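Local structure of enoyl-CoA hydratase/carnithine racemase (Magnetospirillum magneticum, 4NEK) at residues H8-V16 and K41-L52; K92-G100 and L182-L193. The protein probably acts as an enoyl-CoA isomerase, shifting a carbon-carbon double bond in fatty acyl-CoA substrates. All blocks are in the same frame, centred on the assembly; numbering follows the deposited sequence.

Interaction 1 (H8-V16 and K41-L52)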
loop_
_atom_site.group_PDB
_atom_site.type_symbol
_atom_site.label_atom_id
_atom_site.label_comp_id
_atom_site.label_asym_id
_atom_site.label_seq_id
_atom_site.Cartn_x
_atom_site.Cartn_y
_atom_site.Cartn_z
ATOM N N HIS C 8 -37.385 -0.055 -7.854
ATOM C CA HIS C 8 -38.358 -0.521 -6.889
ATOM C C HIS C 8 -37.819 -0.297 -5.489
ATOM O O HIS C 8 -36.627 -0.111 -5.326
ATOM C CB HIS C 8 -38.646 -1.996 -7.125
ATOM C CG HIS C 8 -37.522 -2.889 -6.735
ATOM N ND1 HIS C 8 -37.429 -3.451 -5.481
ATOM C CD2 HIS C 8 -36.438 -3.318 -7.423
ATOM C CE1 HIS C 8 -36.346 -4.209 -5.420
ATOM N NE2 HIS C 8 -35.733 -4.152 -6.588
ATOM N N VAL C 9 -38.693 -0.321 -4.489
ATOM C CA VAL C 9 -38.306 -0.038 -3.112
ATOM C C VAL C 9 -38.407 -1.273 -2.237
ATOM O O VAL C 9 -39.386 -1.947 -2.296
ATOM C CB VAL C 9 -39.228 1.020 -2.516
ATOM C CG1 VAL C 9 -38.819 1.317 -1.091
ATOM C CG2 VAL C 9 -39.193 2.287 -3.353
ATOM N N GLU C 10 -37.396 -1.552 -1.417
ATOM C CA GLU C 10 -37.404 -2.646 -0.449
ATOM C C GLU C 10 -36.773 -2.160 0.846
ATOM O O GLU C 10 -35.600 -1.752 0.854
ATOM C CB GLU C 10 -36.414 -3.726 -0.980
ATOM C CG GLU C 10 -36.750 -5.019 -1.712
ATOM C CD GLU C 10 -35.443 -5.718 -2.097
ATOM O OE1 GLU C 10 -35.128 -5.857 -3.297
ATOM O OE2 GLU C 10 -34.728 -6.123 -1.165
ATOM N N GLY C 11 -37.485 -2.257 1.955
ATOM C CA GLY C 11 -36.875 -2.015 3.271
ATOM C C GLY C 11 -36.164 -0.698 3.395
ATOM O O GLY C 11 -35.043 -0.629 3.930
ATOM N N GLY C 12 -36.787 0.342 2.853
ATOM C CA GLY C 12 -36.230 1.681 2.914
ATOM C C GLY C 12 -35.195 2.035 1.840
ATOM O O GLY C 12 -34.630 3.141 1.869
ATOM N N VAL C 13 -34.942 1.105 0.915
ATOM C CA VAL C 13 -33.924 1.259 -0.091
ATOM C C VAL C 13 -34.552 1.295 -1.449
ATOM O O VAL C 13 -35.242 0.373 -1.842
ATOM C CB VAL C 13 -32.958 0.064 -0.067
ATOM C CG1 VAL C 13 -31.906 0.225 -1.136
ATOM C CG2 VAL C 13 -32.271 -0.062 1.278
ATOM N N GLN C 14 -34.294 2.351 -2.204
ATOM C CA GLN C 14 -34.750 2.391 -3.580
ATOM C C GLN C 14 -33.686 1.894 -4.533
ATOM O O GLN C 14 -32.663 2.523 -4.697
ATOM C CB GLN C 14 -35.133 3.769 -4.004
ATOM C CG GLN C 14 -35.748 3.685 -5.384
ATOM C CD GLN C 14 -36.541 4.913 -5.756
ATOM O OE1 GLN C 14 -37.261 5.472 -4.941
ATOM N NE2 GLN C 14 -36.400 5.350 -6.997
ATOM N N VAL C 15 -33.945 0.750 -5.144
ATOM C CA VAL C 15 -33.031 0.123 -6.032
ATOM C C VAL C 15 -33.297 0.643 -7.416
ATOM O O VAL C 15 -34.442 0.696 -7.854
ATOM C CB VAL C 15 -33.266 -1.369 -6.047
ATOM C CG1 VAL C 15 -32.305 -2.046 -7.014
ATOM C CG2 VAL C 15 -33.067 -1.936 -4.662
ATOM N N VAL C 16 -32.248 1.083 -8.080
ATOM C CA VAL C 16 -32.336 1.692 -9.402
ATOM C C VAL C 16 -31.315 0.975 -10.270
ATOM O O VAL C 16 -30.139 1.071 -10.005
ATOM C CB VAL C 16 -31.976 3.177 -9.318
ATOM C CG1 VAL C 16 -32.015 3.802 -10.686
ATOM C CG2 VAL C 16 -32.934 3.916 -8.385
ATOM N N LYS C 41 -38.415 10.790 -7.592
ATOM C CA LYS C 41 -39.389 10.053 -6.823
ATOM C C LYS C 41 -38.823 9.652 -5.448
ATOM O O LYS C 41 -39.441 9.899 -4.409
ATOM C CB LYS C 41 -39.860 8.852 -7.634
ATOM C CG LYS C 41 -40.433 7.762 -6.749
ATOM C CD LYS C 41 -40.659 6.377 -7.379
ATOM C CE LYS C 41 -40.346 5.190 -6.434
ATOM N NZ LYS C 41 -40.730 5.360 -4.996
ATOM N N GLY C 42 -37.627 9.061 -5.443
ATOM C CA GLY C 42 -37.036 8.588 -4.219
ATOM C C GLY C 42 -36.799 9.723 -3.261
ATOM O O GLY C 42 -37.007 9.592 -2.069
ATOM N N GLU C 43 -36.366 10.856 -3.773
ATOM C CA GLU C 43 -36.082 12.009 -2.909
ATOM C C GLU C 43 -37.321 12.506 -2.202
ATOM O O GLU C 43 -37.218 12.929 -1.062
ATOM C CB GLU C 43 -35.439 13.151 -3.687
ATOM C CG GLU C 43 -33.947 12.938 -3.938
ATOM C CD GLU C 43 -33.087 13.290 -2.727
ATOM O OE1 GLU C 43 -32.901 14.503 -2.429
ATOM O OE2 GLU C 43 -32.579 12.358 -2.070
ATOM N N ALA C 44 -38.474 12.401 -2.861
ATOM C CA ALA C 44 -39.768 12.832 -2.300
ATOM C C ALA C 44 -40.505 11.747 -1.523
ATOM O O ALA C 44 -41.362 12.053 -0.715
ATOM C CB ALA C 44 -40.661 13.327 -3.407
ATOM N N ASP C 45 -40.126 10.488 -1.707
ATOM C CA ASP C 45 -40.828 9.379 -1.061
ATOM C C ASP C 45 -40.371 9.140 0.370
ATOM O O ASP C 45 -39.217 8.768 0.656
ATOM C CB ASP C 45 -40.604 8.114 -1.885
ATOM C CG ASP C 45 -41.410 6.908 -1.388
ATOM O OD1 ASP C 45 -42.002 6.966 -0.274
ATOM O OD2 ASP C 45 -41.414 5.885 -2.136
ATOM N N ASP C 46 -41.307 9.285 1.275
ATOM C CA ASP C 46 -41.053 9.074 2.666
ATOM C C ASP C 46 -40.704 7.626 3.038
ATOM O O ASP C 46 -40.128 7.385 4.076
ATOM C CB ASP C 46 -42.271 9.516 3.431
ATOM C CG ASP C 46 -42.010 9.613 4.928
ATOM O OD1 ASP C 46 -40.970 9.279 5.497
ATOM O OD2 ASP C 46 -42.915 9.980 5.601
ATOM N N ASP C 47 -41.021 6.660 2.213
ATOM C CA ASP C 47 -40.620 5.276 2.511
ATOM C C ASP C 47 -39.201 4.957 2.098
ATOM O O ASP C 47 -38.715 3.857 2.334
ATOM C CB ASP C 47 -41.525 4.294 1.767
ATOM C CG ASP C 47 -42.975 4.390 2.209
ATOM O OD1 ASP C 47 -43.213 4.395 3.428
ATOM O OD2 ASP C 47 -43.860 4.470 1.341
ATOM N N VAL C 48 -38.554 5.900 1.440
ATOM C CA VAL C 48 -37.187 5.720 0.972
ATOM C C VAL C 48 -36.163 6.474 1.827
ATOM O O VAL C 48 -36.272 7.678 2.014
ATOM C CB VAL C 48 -37.062 6.233 -0.433
ATOM C CG1 VAL C 48 -35.606 6.220 -0.868
ATOM C CG2 VAL C 48 -37.891 5.370 -1.341
ATOM N N ASN C 49 -35.188 5.739 2.335
ATOM C CA ASN C 49 -34.108 6.320 3.083
ATOM C C ASN C 49 -32.796 6.377 2.336
ATOM O O ASN C 49 -31.988 7.255 2.621
ATOM C CB ASN C 49 -33.868 5.507 4.336
ATOM C CG ASN C 49 -34.982 5.667 5.351
ATOM O OD1 ASN C 49 -35.921 6.433 5.165
ATOM N ND2 ASN C 49 -34.839 4.993 6.453
ATOM N N VAL C 50 -32.599 5.464 1.383
ATOM C CA VAL C 50 -31.327 5.318 0.718
ATOM C C VAL C 50 -31.570 4.858 -0.706
ATOM O O VAL C 50 -32.475 4.073 -0.931
ATOM C CB VAL C 50 -30.506 4.242 1.446
ATOM C CG1 VAL C 50 -29.177 3.985 0.765
ATOM C CG2 VAL C 50 -30.251 4.677 2.862
ATOM N N PHE C 51 -30.699 5.264 -1.631
ATOM C CA PHE C 51 -30.661 4.713 -2.992
ATOM C C PHE C 51 -29.566 3.698 -3.167
ATOM O O PHE C 51 -28.482 3.841 -2.628
ATOM C CB PHE C 51 -30.369 5.802 -3.998
ATOM C CG PHE C 51 -31.450 6.847 -4.108
ATOM C CD1 PHE C 51 -32.484 6.671 -4.982
ATOM C CD2 PHE C 51 -31.376 8.025 -3.382
ATOM C CE1 PHE C 51 -33.475 7.635 -5.099
ATOM C CE2 PHE C 51 -32.347 8.993 -3.501
ATOM C CZ PHE C 51 -33.414 8.796 -4.338
ATOM N N LEU C 52 -29.846 2.715 -3.996
ATOM C CA LEU C 52 -28.835 1.775 -4.414
ATOM C C LEU C 52 -28.840 1.650 -5.943
ATOM O O LEU C 52 -29.806 1.211 -6.522
ATOM C CB LEU C 52 -29.112 0.426 -3.803
ATOM C CG LEU C 52 -28.284 -0.729 -4.356
ATOM C CD1 LEU C 52 -26.821 -0.477 -4.085
ATOM C CD2 LEU C 52 -28.671 -2.022 -3.691
#
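Gln14 and Phe51 pair in the parallel strands that begin and end a beta-alpha-beta unit of the crotonase fold, strand 13-18 and strand 50-54, with the last turn of helix 29-44 packed against them. The tight part is the backbone seam. Gly12 O accepts twice, from Asn49 N at 2.7 Å and from Val50 N at 3.1 Å, the latter approaching almost in line with the carbonyl. Gln14 N then bonds to Val50 O, Leu52 N to Gln14 O (170° at the hydrogen), and Val16 N to Leu52 O. On the face carrying Gln14 and Phe51, the glutamine runs out with CG anti to the backbone N (chi1 -173°). Gln14 CB lies 4.0 Å from Phe51 CD1, and the amide plane is turned 64° from the ring beside it. Gln14 OE1 ends 3.2 Å from Gly42 CA; a CB at Gly42 would clash with this oxygen and with the Phe51 ring, a position that suits glycine. NE2 makes a weak hydrogen bond to Ala38 O. With an alanine here in place of Gln14, Phe51 and Gly42 would probably face a gap between them, and Ala38 O would lose its weak amide partner. Toward solvent the contact is looser: Val9 CG2 meets Val48 CG2 at 3.9 Å, beside NZ of the bent, exposed Lys41. Beyond them, Asp45 OD2 forms a salt bridge with Lys41 NZ at 3.0 Å, while Asp45 OD1 closes an Asx turn by accepting Asp47 N at 2.7 Å from above the carboxylate plane.

Interaction 2 (K92-G100 and L182-L193); sequences KPVVAAVRG and LEETAMAAARKL
Val95 and Ala97 turn their side chains onto helix 179-194, which runs almost antiparallel to strand 94-98 (172° between the segment axes, 8.3 Å apart at closest approach). Small residues permit this approach: Ala97 CB touches Ala186 CB at 3.8 Å. The two methyls of Val95 divide along the helix, CG1 by Ala186 and CG2 by Ala190 and Leu193, two turns on from Ala186; Val95 CG2 lies 3.8 Å from Leu193 CD1. That same leucine methyl also meets Pro93 CB, and Leu201 of helix 198-208 and Leu158 of the second subunit pack around this end. At the other end Arg99 can be followed outward. Arg99 CB passes Leu182 CD2 at 4.2 Å; CG leaves between the backbone N and the carbonyl carbon (chi1 70°), and CD stays beside the same methyl. The chain bends at chi3, laying one face of the guanidinium over Leu182 CD2. At the tip, Arg99 NH1 donates to a water lying in the guanidinium plane, 2.9 Å away. The water in turn donates to Glu183 OE2 at 2.6 Å, bridging opposite charges that stand too far apart for a direct salt bridge; the same carboxylate oxygen holds Arg17 in one. Leu182 CD2 meanwhile presses on Val98 O at 3.4 Å. From Pro93 to Ala97 the side-chain contacts are apolar and buried, a helix laid along a strand on one face of a mainly parallel sheet, as in the alpha/beta core of the crotonase fold.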
loop_
_atom_site.group_PDB
_atom_site.type_symbol
_atom_site.label_atom_id
_atom_site.label_comp_id
_atom_site.label_asym_id
_atom_site.label_seq_id
_atom_site.Cartn_x
_atom_site.Cartn_y
_atom_site.Cartn_z
ATOM N N LYS C 92 -30.511 12.341 0.133
ATOM C CA LYS C 92 -30.402 11.013 0.716
ATOM C C LYS C 92 -29.156 10.287 0.212
ATOM O O LYS C 92 -28.636 10.587 -0.835
ATOM C CB LYS C 92 -31.653 10.174 0.414
ATOM C CG LYS C 92 -32.929 10.804 0.934
ATOM C CD LYS C 92 -34.209 10.001 0.602
ATOM C CE LYS C 92 -35.442 10.771 1.061
ATOM N NZ LYS C 92 -36.701 10.072 0.767
ATOM N N PRO C 93 -28.698 9.324 0.971
ATOM C CA PRO C 93 -27.496 8.599 0.620
ATOM C C PRO C 93 -27.660 7.742 -0.597
ATOM O O PRO C 93 -28.758 7.268 -0.879
ATOM C CB PRO C 93 -27.249 7.672 1.821
ATOM C CG PRO C 93 -28.079 8.216 2.931
ATOM C CD PRO C 93 -29.235 8.919 2.286
ATOM N N VAL C 94 -26.539 7.519 -1.271
ATOM C CA VAL C 94 -26.507 6.810 -2.537
ATOM C C VAL C 94 -25.352 5.810 -2.504
ATOM O O VAL C 94 -24.225 6.166 -2.249
ATOM C CB VAL C 94 -26.269 7.796 -3.678
ATOM C CG1 VAL C 94 -26.205 7.083 -5.005
ATOM C CG2 VAL C 94 -27.346 8.880 -3.702
ATOM N N VAL C 95 -25.676 4.548 -2.712
ATOM C CA VAL C 95 -24.693 3.483 -2.731
ATOM C C VAL C 95 -24.668 2.918 -4.129
ATOM O O VAL C 95 -25.717 2.792 -4.741
ATOM C CB VAL C 95 -25.137 2.357 -1.786
ATOM C CG1 VAL C 95 -24.154 1.176 -1.838
ATOM C CG2 VAL C 95 -25.268 2.887 -0.366
ATOM N N ALA C 96 -23.497 2.621 -4.648
ATOM C CA ALA C 96 -23.401 2.032 -5.968
ATOM C C ALA C 96 -22.601 0.755 -5.952
ATOM O O ALA C 96 -21.711 0.610 -5.149
ATOM C CB ALA C 96 -22.745 3.000 -6.901
ATOM N N ALA C 97 -22.949 -0.167 -6.839
ATOM C CA ALA C 97 -22.204 -1.382 -6.987
ATOM C C ALA C 97 -21.825 -1.464 -8.425
ATOM O O ALA C 97 -22.694 -1.552 -9.283
ATOM C CB ALA C 97 -23.072 -2.571 -6.608
ATOM N N VAL C 98 -20.525 -1.439 -8.710
ATOM C CA VAL C 98 -20.045 -1.426 -10.063
ATOM C C VAL C 98 -19.284 -2.666 -10.426
ATOM O O VAL C 98 -18.743 -3.328 -9.567
ATOM C CB VAL C 98 -19.161 -0.205 -10.308
ATOM C CG1 VAL C 98 -19.880 1.054 -9.868
ATOM C CG2 VAL C 98 -17.887 -0.253 -9.513
ATOM N N ARG C 99 -19.205 -2.947 -11.712
ATOM C CA ARG C 99 -18.453 -4.082 -12.248
ATOM C C ARG C 99 -18.264 -3.910 -13.713
ATOM O O ARG C 99 -18.911 -3.076 -14.318
ATOM C CB ARG C 99 -19.202 -5.395 -12.010
ATOM C CG ARG C 99 -20.452 -5.507 -12.862
ATOM C CD ARG C 99 -21.520 -6.346 -12.201
ATOM N NE ARG C 99 -21.025 -7.684 -11.992
ATOM C CZ ARG C 99 -21.594 -8.579 -11.206
ATOM N NH1 ARG C 99 -22.729 -8.332 -10.557
ATOM N NH2 ARG C 99 -21.015 -9.751 -11.070
ATOM N N GLY C 100 -17.393 -4.723 -14.300
ATOM C CA GLY C 100 -17.097 -4.641 -15.727
ATOM C C GLY C 100 -16.796 -3.219 -16.159
ATOM O O GLY C 100 -15.997 -2.526 -15.532
ATOM N N LEU C 182 -21.452 -9.148 -4.777
ATOM C CA LEU C 182 -21.362 -7.716 -4.887
ATOM C C LEU C 182 -22.672 -7.031 -4.534
ATOM O O LEU C 182 -22.699 -6.120 -3.697
ATOM C CB LEU C 182 -20.895 -7.349 -6.282
ATOM C CG LEU C 182 -20.973 -5.869 -6.641
ATOM C CD1 LEU C 182 -19.964 -5.051 -5.864
ATOM C CD2 LEU C 182 -20.728 -5.671 -8.137
ATOM N N GLU C 183 -23.757 -7.474 -5.148
ATOM C CA GLU C 183 -25.061 -6.846 -4.945
ATOM C C GLU C 183 -25.560 -7.029 -3.521
ATOM O O GLU C 183 -26.086 -6.089 -2.902
ATOM C CB GLU C 183 -26.079 -7.369 -5.937
ATOM C CG GLU C 183 -25.788 -6.941 -7.373
ATOM C CD GLU C 183 -26.948 -7.159 -8.375
ATOM O OE1 GLU C 183 -28.089 -7.451 -7.920
ATOM O OE2 GLU C 183 -26.736 -7.009 -9.625
ATOM N N GLU C 184 -25.320 -8.209 -2.969
ATOM C CA GLU C 184 -25.712 -8.472 -1.595
ATOM C C GLU C 184 -24.996 -7.552 -0.629
ATOM O O GLU C 184 -25.555 -7.046 0.325
ATOM C CB GLU C 184 -25.279 -9.859 -1.240
ATOM C CG GLU C 184 -26.131 -10.451 -0.150
ATOM C CD GLU C 184 -25.836 -11.933 0.161
ATOM O OE1 GLU C 184 -25.060 -12.592 -0.590
ATOM O OE2 GLU C 184 -26.420 -12.457 1.153
ATOM N N THR C 185 -23.709 -7.367 -0.872
ATOM C CA THR C 185 -22.889 -6.563 0.014
ATOM C C THR C 185 -23.277 -5.093 -0.090
ATOM O O THR C 185 -23.323 -4.390 0.907
ATOM C CB THR C 185 -21.422 -6.709 -0.375
ATOM O OG1 THR C 185 -21.074 -8.083 -0.312
ATOM C CG2 THR C 185 -20.533 -5.971 0.562
ATOM N N ALA C 186 -23.487 -4.616 -1.317
ATOM C CA ALA C 186 -23.893 -3.262 -1.488
ATOM C C ALA C 186 -25.257 -3.049 -0.852
ATOM O O ALA C 186 -25.504 -2.002 -0.249
ATOM C CB ALA C 186 -23.923 -2.894 -2.950
HETATM N N MSE C 187 -26.123 -4.049 -0.958
HETATM C CA MSE C 187 -27.447 -3.939 -0.368
HETATM C C MSE C 187 -27.326 -3.899 1.122
HETATM O O MSE C 187 -28.064 -3.194 1.789
HETATM C CB MSE C 187 -28.304 -5.103 -0.847
HETATM C CG MSE C 187 -29.645 -5.163 -0.152
HETATM SE SE MSE C 187 -30.780 -3.541 -0.427
HETATM C CE MSE C 187 -31.721 -4.198 -2.036
ATOM N N ALA C 188 -26.412 -4.681 1.674
ATOM C CA ALA C 188 -26.246 -4.708 3.134
ATOM C C ALA C 188 -25.780 -3.369 3.614
ATOM O O ALA C 188 -26.225 -2.898 4.641
ATOM C CB ALA C 188 -25.251 -5.791 3.573
ATOM N N ALA C 189 -24.905 -2.736 2.852
ATOM C CA ALA C 189 -24.471 -1.394 3.209
ATOM C C ALA C 189 -25.616 -0.370 3.117
ATOM O O ALA C 189 -25.763 0.482 3.983
ATOM C CB ALA C 189 -23.327 -0.990 2.327
ATOM N N ALA C 190 -26.439 -0.492 2.077
ATOM C CA ALA C 190 -27.608 0.337 1.962
ATOM C C ALA C 190 -28.551 0.178 3.146
ATOM O O ALA C 190 -29.087 1.167 3.666
ATOM C CB ALA C 190 -28.346 0.023 0.673
ATOM N N ARG C 191 -28.790 -1.051 3.559
ATOM C CA ARG C 191 -29.687 -1.314 4.700
ATOM C C ARG C 191 -29.109 -0.768 6.002
ATOM O O ARG C 191 -29.821 -0.257 6.841
ATOM C CB ARG C 191 -29.930 -2.799 4.887
ATOM C CG ARG C 191 -30.879 -3.369 3.879
ATOM C CD ARG C 191 -31.318 -4.765 4.283
ATOM N NE ARG C 191 -31.894 -5.453 3.133
ATOM C CZ ARG C 191 -33.117 -5.237 2.639
ATOM N NH1 ARG C 191 -33.959 -4.380 3.219
ATOM N NH2 ARG C 191 -33.508 -5.893 1.553
ATOM N N LYS C 192 -27.812 -0.865 6.156
ATOM C CA LYS C 192 -27.212 -0.364 7.343
ATOM C C LYS C 192 -27.398 1.167 7.387
ATOM O O LYS C 192 -27.692 1.725 8.426
ATOM C CB LYS C 192 -25.760 -0.777 7.381
ATOM C CG LYS C 192 -25.141 -0.489 8.701
ATOM C CD LYS C 192 -23.732 -1.061 8.846
ATOM C CE LYS C 192 -23.125 -0.560 10.159
ATOM N NZ LYS C 192 -21.952 -1.380 10.594
ATOM N N LEU C 193 -27.251 1.848 6.255
ATOM C CA LEU C 193 -27.552 3.262 6.210
ATOM C C LEU C 193 -29.036 3.532 6.460
ATOM O O LEU C 193 -29.401 4.515 7.118
ATOM C CB LEU C 193 -27.183 3.854 4.866
ATOM C CG LEU C 193 -25.696 4.022 4.620
ATOM C CD1 LEU C 193 -25.438 4.366 3.174
ATOM C CD2 LEU C 193 -25.118 5.100 5.505
HETATM O O HOH W 1 -24.537 -6.129 -10.698
#

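In the fold
From the N terminus, the chain makes the hairpin of strands 5-10 and 13-18, crosses through helix 29-44 and returns in strand 50-54; interaction 1 closes this short loop, with 24 residues between its segments. Interaction 2 opens only afterwards and closes a far longer one, spanning 81 residues from strand 94-98 to helix 179-194, so the two are in series and neither encloses the other. They meet because strands 50-54 and 94-98 are sheet neighbours: Phe51 N bonds to Pro93 O, and Lys92 NZ reaches Val48 O. Helix 179-194 also touches Val50 and Leu52, tying the N-terminal unit to the late helix through one sheet.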